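Local coordinates for protein aldehyde dehydrogenase (Bartonella henselae, PDB 3I44) that probably oxidises aldehydes to carboxylic acids with NAD+ or NADP+ as electron acceptor, at residues K80-S83 and P84-L88; K137-K140 and E141-F144; K353-D356 and L357-S360. The protein carries 1 engineered substitution. All coordinates share one frame; numbering follows the deposited sequence.

Interaction 1 (K80-S83 and P84-L88)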
loop_
_atom_site.group_PDB
_atom_site.type_symbol
_atom_site.label_atom_id
_atom_site.label_comp_id
_atom_site.label_asym_id
_atom_site.label_seq_id
_atom_site.Cartn_x
_atom_site.Cartn_y
_atom_site.Cartn_z
ATOM N N LYS A 80 18.271 -0.633 -14.904
ATOM C CA LYS A 80 17.516 0.603 -14.633
ATOM C C LYS A 80 17.853 1.768 -15.580
ATOM O O LYS A 80 17.084 2.698 -15.680
ATOM C CB LYS A 80 17.666 1.049 -13.159
ATOM C CG LYS A 80 18.996 1.727 -12.824
ATOM C CD LYS A 80 19.150 1.992 -11.318
ATOM C CE LYS A 80 20.239 3.033 -10.993
ATOM N NZ LYS A 80 21.640 2.558 -11.288
ATOM N N THR A 81 18.971 1.690 -16.290
ATOM C CA THR A 81 19.347 2.714 -17.257
ATOM C C THR A 81 18.987 2.386 -18.711
ATOM O O THR A 81 19.234 3.204 -19.598
ATOM C CB THR A 81 20.863 2.993 -17.192
ATOM O OG1 THR A 81 21.580 1.902 -17.775
ATOM C CG2 THR A 81 21.309 3.196 -15.752
ATOM N N THR A 82 18.407 1.216 -18.974
ATOM C CA THR A 82 17.919 0.906 -20.331
ATOM C C THR A 82 16.752 1.857 -20.645
ATOM O O THR A 82 16.053 2.322 -19.736
ATOM C CB THR A 82 17.448 -0.506 -20.445
ATOM O OG1 THR A 82 16.456 -0.730 -19.426
ATOM C CG2 THR A 82 18.642 -1.500 -20.294
ATOM N N SER A 83 16.561 2.199 -21.918
ATOM C CA SER A 83 15.475 3.086 -22.264
ATOM C C SER A 83 14.176 2.281 -22.313
ATOM O O SER A 83 14.206 1.053 -22.436
ATOM C CB SER A 83 15.733 3.747 -23.610
ATOM O OG SER A 83 15.760 2.763 -24.590
ATOM N N PRO A 84 13.030 2.966 -22.199
ATOM C CA PRO A 84 11.722 2.352 -22.383
ATOM C C PRO A 84 11.592 1.635 -23.726
ATOM O O PRO A 84 10.981 0.553 -23.817
ATOM C CB PRO A 84 10.777 3.543 -22.342
ATOM C CG PRO A 84 11.488 4.532 -21.472
ATOM C CD PRO A 84 12.928 4.368 -21.750
ATOM N N HIS A 85 12.135 2.268 -24.759
ATOM C CA HIS A 85 12.210 1.656 -26.082
ATOM C C HIS A 85 12.864 0.285 -26.035
ATOM O O HIS A 85 12.296 -0.651 -26.542
ATOM C CB HIS A 85 12.939 2.552 -27.061
ATOM C CG HIS A 85 13.074 1.958 -28.421
ATOM N ND1 HIS A 85 12.062 2.008 -29.355
ATOM C CD2 HIS A 85 14.103 1.301 -29.008
ATOM C CE1 HIS A 85 12.464 1.408 -30.464
ATOM N NE2 HIS A 85 13.700 0.974 -30.280
ATOM N N GLU A 86 14.021 0.147 -25.405
ATOM C CA GLU A 86 14.708 -1.149 -25.373
ATOM C C GLU A 86 13.947 -2.192 -24.525
ATOM O O GLU A 86 13.868 -3.342 -24.888
ATOM C CB GLU A 86 16.067 -1.014 -24.726
ATOM C CG GLU A 86 17.165 -0.223 -25.462
ATOM C CD GLU A 86 18.323 0.077 -24.478
ATOM O OE1 GLU A 86 18.541 1.264 -24.134
ATOM O OE2 GLU A 86 18.928 -0.909 -23.969
ATOM N N ARG A 87 13.427 -1.777 -23.373
ATOM C CA ARG A 87 12.570 -2.637 -22.545
ATOM C C ARG A 87 11.317 -3.122 -23.262
ATOM O O ARG A 87 10.971 -4.295 -23.165
ATOM C CB ARG A 87 12.138 -1.925 -21.263
ATOM C CG ARG A 87 13.253 -1.587 -20.302
ATOM C CD ARG A 87 12.661 -0.763 -19.159
ATOM N NE ARG A 87 13.654 0.043 -18.494
ATOM C CZ ARG A 87 13.395 0.993 -17.616
ATOM N NH1 ARG A 87 12.149 1.306 -17.297
ATOM N NH2 ARG A 87 14.418 1.644 -17.051
ATOM N N LEU A 88 10.621 -2.232 -23.972
ATOM C CA LEU A 88 9.499 -2.668 -24.777
ATOM C C LEU A 88 9.938 -3.697 -25.834
ATOM O O LEU A 88 9.229 -4.663 -26.091
ATOM C CB LEU A 88 8.823 -1.496 -25.438
ATOM C CG LEU A 88 7.577 -1.797 -26.269
ATOM C CD1 LEU A 88 6.498 -2.360 -25.378
ATOM C CD2 LEU A 88 7.109 -0.488 -26.981
#
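Glu86 folds back over Ser83 so that its OE1 receives two donors from one face of the carboxylate plane. Ser83 N lies 3.1 Å from Glu86 OE1 and meets it from above, 68° out of that plane, with an almost linear N-H...O arrangement. The hydroxyl Ser83 OG donates to Glu86 OE1 on its anti side, closer to the plane. In the other direction, Glu86 N donates to Ser83 OG at 3.2 Å. The reciprocal pair is a capping box, with Ser83 as N-cap of helix 84-100, at the end of the loop that follows helix 62-79. Ser83 OG sits between its own backbone N and carbonyl carbon (chi1 64°), which turns the hydroxyl to the first turn of the helix. Arg87 works on Thr82: its NE donates to Thr82 OG1 at 3.1 Å, and the oxygen lies only 2° out of the guanidinium plane. Lys80 O also lies at the guanidinium edge, 3.2 Å from Arg87 NH2. Thr82 OG1 is hydrogen-bonded to Trp79 O as well, and Arg87 NH1 to Leu187 O, so the extended arginine spans from the loop to helix 174-188. The backbone closes the first turn, Arg87 N donating to Ser83 O at 3.1 Å.

Interaction 2 (K137-K140 and E141-F144)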
loop_
_atom_site.group_PDB
_atom_site.type_symbol
_atom_site.label_atom_id
_atom_site.label_comp_id
_atom_site.label_asym_id
_atom_site.label_seq_id
_atom_site.Cartn_x
_atom_site.Cartn_y
_atom_site.Cartn_z
ATOM N N LYS A 137 0.336 -2.086 -24.914
ATOM C CA LYS A 137 -0.534 -0.957 -25.189
ATOM C C LYS A 137 -0.439 0.110 -24.096
ATOM O O LYS A 137 -0.279 1.303 -24.409
ATOM C CB LYS A 137 -1.991 -1.379 -25.388
ATOM C CG LYS A 137 -2.942 -0.154 -25.578
ATOM C CD LYS A 137 -4.360 -0.550 -25.958
ATOM C CE LYS A 137 -5.231 0.709 -26.201
ATOM N NZ LYS A 137 -6.673 0.367 -25.929
ATOM N N ALA A 138 -0.546 -0.308 -22.830
ATOM C CA ALA A 138 -0.448 0.636 -21.708
ATOM C C ALA A 138 0.902 1.363 -21.719
ATOM O O ALA A 138 0.941 2.565 -21.567
ATOM C CB ALA A 138 -0.683 -0.065 -20.332
ATOM N N TYR A 139 1.994 0.639 -21.951
ATOM C CA TYR A 139 3.330 1.244 -21.893
ATOM C C TYR A 139 3.487 2.353 -22.918
ATOM O O TYR A 139 4.136 3.354 -22.652
ATOM C CB TYR A 139 4.405 0.233 -22.172
ATOM C CG TYR A 139 5.776 0.549 -21.626
ATOM C CD1 TYR A 139 5.978 0.810 -20.257
ATOM C CD2 TYR A 139 6.897 0.483 -22.441
ATOM C CE1 TYR A 139 7.259 1.033 -19.749
ATOM C CE2 TYR A 139 8.178 0.693 -21.929
ATOM C CZ TYR A 139 8.354 0.949 -20.587
ATOM O OH TYR A 139 9.627 1.162 -20.082
ATOM N N LYS A 140 2.902 2.138 -24.087
ATOM C CA LYS A 140 2.928 3.130 -25.156
ATOM C C LYS A 140 2.194 4.413 -24.751
ATOM O O LYS A 140 2.630 5.482 -25.119
ATOM C CB LYS A 140 2.428 2.512 -26.481
ATOM C CG LYS A 140 3.564 1.763 -27.203
ATOM C CD LYS A 140 3.135 0.459 -27.940
ATOM C CE LYS A 140 2.635 0.676 -29.368
ATOM N NZ LYS A 140 2.135 -0.611 -29.976
ATOM N N GLU A 141 1.146 4.323 -23.940
ATOM C CA GLU A 141 0.499 5.519 -23.387
ATOM C C GLU A 141 1.169 6.149 -22.155
ATOM O O GLU A 141 0.753 7.209 -21.708
ATOM C CB GLU A 141 -0.972 5.220 -23.039
ATOM C CG GLU A 141 -1.824 4.780 -24.259
ATOM C CD GLU A 141 -1.761 5.780 -25.430
ATOM O OE1 GLU A 141 -2.495 6.807 -25.393
ATOM O OE2 GLU A 141 -0.977 5.543 -26.384
ATOM N N PHE A 142 2.171 5.494 -21.582
ATOM C CA PHE A 142 2.722 5.924 -20.294
ATOM C C PHE A 142 3.947 6.746 -20.535
ATOM O O PHE A 142 4.702 6.476 -21.446
ATOM C CB PHE A 142 3.089 4.689 -19.471
ATOM C CG PHE A 142 3.823 4.978 -18.209
ATOM C CD1 PHE A 142 3.164 5.482 -17.112
ATOM C CD2 PHE A 142 5.170 4.647 -18.088
ATOM C CE1 PHE A 142 3.855 5.728 -15.926
ATOM C CE2 PHE A 142 5.853 4.890 -16.921
ATOM C CZ PHE A 142 5.185 5.428 -15.832
ATOM N N SER A 143 4.178 7.730 -19.686
ATOM C CA SER A 143 5.441 8.470 -19.711
ATOM C C SER A 143 6.066 8.479 -18.312
ATOM O O SER A 143 5.348 8.618 -17.335
ATOM C CB SER A 143 5.210 9.890 -20.212
ATOM O OG SER A 143 6.404 10.616 -20.038
ATOM N N PHE A 144 7.394 8.356 -18.228
ATOM C CA PHE A 144 8.102 8.344 -16.925
ATOM C C PHE A 144 8.212 9.725 -16.262
ATOM O O PHE A 144 8.620 9.834 -15.110
ATOM C CB PHE A 144 9.479 7.692 -17.056
ATOM C CG PHE A 144 9.405 6.195 -17.179
ATOM C CD1 PHE A 144 9.154 5.594 -18.411
ATOM C CD2 PHE A 144 9.547 5.389 -16.059
ATOM C CE1 PHE A 144 9.072 4.212 -18.519
ATOM C CE2 PHE A 144 9.469 3.999 -16.165
ATOM C CZ PHE A 144 9.222 3.413 -17.403
HETATM O O HOH W 1 4.047 7.973 -23.980
#
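Tyr139 carries CG anti to its backbone N (chi1 -157°), whereas Phe144 has CG beside its own, and the two rings thereby converge from five positions apart in the chain. They meet at the C-terminal end of helix 117-141, where the chain leads on to strand 145-147. The ring planes stand at 84° with centroids 6.0 Å apart. Tyr139 OH lies near the plane of the Phe144 ring at its edge, 3.5 Å from Phe144 CE1, and makes a weak hydrogen bond to Leu187 O. Phe142 lies between the helix end and Phe144: its CE2 stands 3.5 Å above the centre of the Phe144 ring, on one face. Beyond it, Phe142 packs edge-to-face with Tyr159 and touches Leu482 and Leu489, so the aromatic group packs where the helix end meets helix 481-486 and strand 489-494. The backbone bonds change character here. Glu141 N has two weak ones, to Lys137 O and to Ala138 O, and Phe142 N donates to Tyr139 O from 72° out of the carbonyl plane. One water bridges two carbonyls at this end of the helix, donating to Lys140 O at 3.1 Å and to Phe142 O at 3.0 Å.

Interaction 3 (K353-D356 and L357-S360)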
loop_
_atom_site.group_PDB
_atom_site.type_symbol
_atom_site.label_atom_id
_atom_site.label_comp_id
_atom_site.label_asym_id
_atom_site.label_seq_id
_atom_site.Cartn_x
_atom_site.Cartn_y
_atom_site.Cartn_z
ATOM N N LYS A 353 -9.563 -31.011 1.356
ATOM C CA LYS A 353 -10.222 -29.793 1.887
ATOM C C LYS A 353 -11.617 -29.622 1.283
ATOM O O LYS A 353 -12.560 -29.242 1.973
ATOM C CB LYS A 353 -9.373 -28.524 1.609
ATOM C CG LYS A 353 -8.230 -28.279 2.622
ATOM C CD LYS A 353 -7.071 -27.407 2.035
ATOM C CE LYS A 353 -7.522 -25.970 1.647
ATOM N NZ LYS A 353 -6.387 -25.124 1.068
ATOM N N ILE A 354 -11.742 -29.905 -0.019
ATOM C CA ILE A 354 -13.017 -29.727 -0.712
ATOM C C ILE A 354 -14.026 -30.769 -0.231
ATOM O O ILE A 354 -15.210 -30.450 0.053
ATOM C CB ILE A 354 -12.854 -29.786 -2.253
ATOM C CG1 ILE A 354 -11.997 -28.614 -2.758
ATOM C CG2 ILE A 354 -14.269 -29.780 -2.925
ATOM C CD1 ILE A 354 -11.350 -28.809 -4.189
ATOM N N GLN A 355 -13.565 -32.015 -0.122
ATOM C CA GLN A 355 -14.450 -33.083 0.401
ATOM C C GLN A 355 -14.977 -32.719 1.776
ATOM O O GLN A 355 -16.167 -32.902 2.073
ATOM C CB GLN A 355 -13.732 -34.432 0.466
ATOM C CG GLN A 355 -13.309 -34.983 -0.878
ATOM C CD GLN A 355 -14.497 -35.216 -1.778
ATOM O OE1 GLN A 355 -15.434 -35.877 -1.382
ATOM N NE2 GLN A 355 -14.468 -34.659 -2.996
ATOM N N ASP A 356 -14.094 -32.187 2.620
ATOM C CA ASP A 356 -14.492 -31.802 3.983
ATOM C C ASP A 356 -15.563 -30.709 3.941
ATOM O O ASP A 356 -16.550 -30.725 4.714
ATOM C CB ASP A 356 -13.262 -31.321 4.758
ATOM C CG ASP A 356 -13.606 -30.890 6.169
ATOM O OD1 ASP A 356 -14.050 -31.759 6.972
ATOM O OD2 ASP A 356 -13.423 -29.686 6.473
ATOM N N LEU A 357 -15.392 -29.762 3.020
ATOM C CA LEU A 357 -16.328 -28.635 2.936
ATOM C C LEU A 357 -17.665 -29.119 2.373
ATOM O O LEU A 357 -18.725 -28.711 2.865
ATOM C CB LEU A 357 -15.707 -27.450 2.138
ATOM C CG LEU A 357 -14.903 -26.442 3.022
ATOM C CD1 LEU A 357 -13.891 -25.619 2.229
ATOM C CD2 LEU A 357 -15.832 -25.503 3.817
ATOM N N ILE A 358 -17.621 -30.008 1.376
ATOM C CA ILE A 358 -18.862 -30.626 0.843
ATOM C C ILE A 358 -19.621 -31.377 1.979
ATOM O O ILE A 358 -20.811 -31.127 2.241
ATOM C CB ILE A 358 -18.567 -31.560 -0.336
ATOM C CG1 ILE A 358 -18.200 -30.744 -1.584
ATOM C CG2 ILE A 358 -19.785 -32.413 -0.686
ATOM C CD1 ILE A 358 -17.574 -31.564 -2.685
ATOM N N GLN A 359 -18.908 -32.251 2.681
ATOM C CA GLN A 359 -19.480 -32.954 3.836
ATOM C C GLN A 359 -20.077 -31.967 4.857
ATOM O O GLN A 359 -21.202 -32.185 5.345
ATOM C CB GLN A 359 -18.442 -33.885 4.483
ATOM C CG GLN A 359 -19.046 -34.838 5.519
ATOM C CD GLN A 359 -20.074 -35.773 4.901
ATOM O OE1 GLN A 359 -19.767 -36.519 3.975
ATOM N NE2 GLN A 359 -21.300 -35.711 5.384
ATOM N N SER A 360 -19.385 -30.851 5.120
ATOM C CA SER A 360 -19.911 -29.806 6.023
ATOM C C SER A 360 -21.261 -29.248 5.564
ATOM O O SER A 360 -22.151 -28.913 6.404
ATOM C CB SER A 360 -18.917 -28.645 6.210
ATOM O OG SER A 360 -19.044 -27.616 5.219
#
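Ile354 O receives Ile358 N at 2.8 Å, the shortest hydrogen bond running from 353-356 to 357-360, with the donor nearly along the C=O axis and an N-H...O angle of 169°. The bonds before and after it follow the same i to i+4 spacing of an alpha-helix: Leu357 N to Lys353 O at 3.1 Å, Gln359 N to Gln355 O at 2.9 Å, and Ser360 N to Asp356 O, also at 2.9 Å. The side chains of Ile354 and Ile358 also meet, Ile358 CD1 lying 3.8 Å from Ile354 CG2 as the two branches cross. Ile354 CG2 is anti to its backbone N, which turns that methyl along the helix to Ile358, while Ile358 CG1 comes within 3.4 Å of Ile354 O. Together they form part of the buried flank of helix 348-363. Ser360 adds a further bond within its own turn, OG donating to Leu357 O at 2.6 Å, with its hydroxyl between the backbone N and the carbonyl carbon (chi1 88°). Other polar ends have partners of their own, Asp356 OD2 in a salt bridge with Arg398 and Gln355 OE1 accepting from Gly374 N. The chemistry is thus divided: Ile358 packs against Thr388 and Phe390 of strand 388-391 and Ile354 against Val345, while a charge pair ties the helix to helix 398-401, and the buried Ser360 hydroxyl is satisfied by the backbone.

In the fold
Interactions 1 and 2 are neighbouring surface contacts, their centres 12 Å apart, at the start of helix 84-100 and the end of helix 117-141. They touch directly: Pro84 CA lies 3.3 Å from Tyr139 OH, and Arg87 NH1 lies 3.6 Å from Phe144 CZ. Leu187 O is a common partner, bonded to Arg87 and weakly to Tyr139. Interaction 3 is partly buried on the opposite side of the chain's centre, about 50 Å from interaction 1 between centres, with no touch to either. Chemistry follows place: a capping box and an arginine-threonine bond in interaction 1, aromatic packing with weakened backbone bonds in interaction 2, and regular mid-helix bonding over apolar side chains in interaction 3.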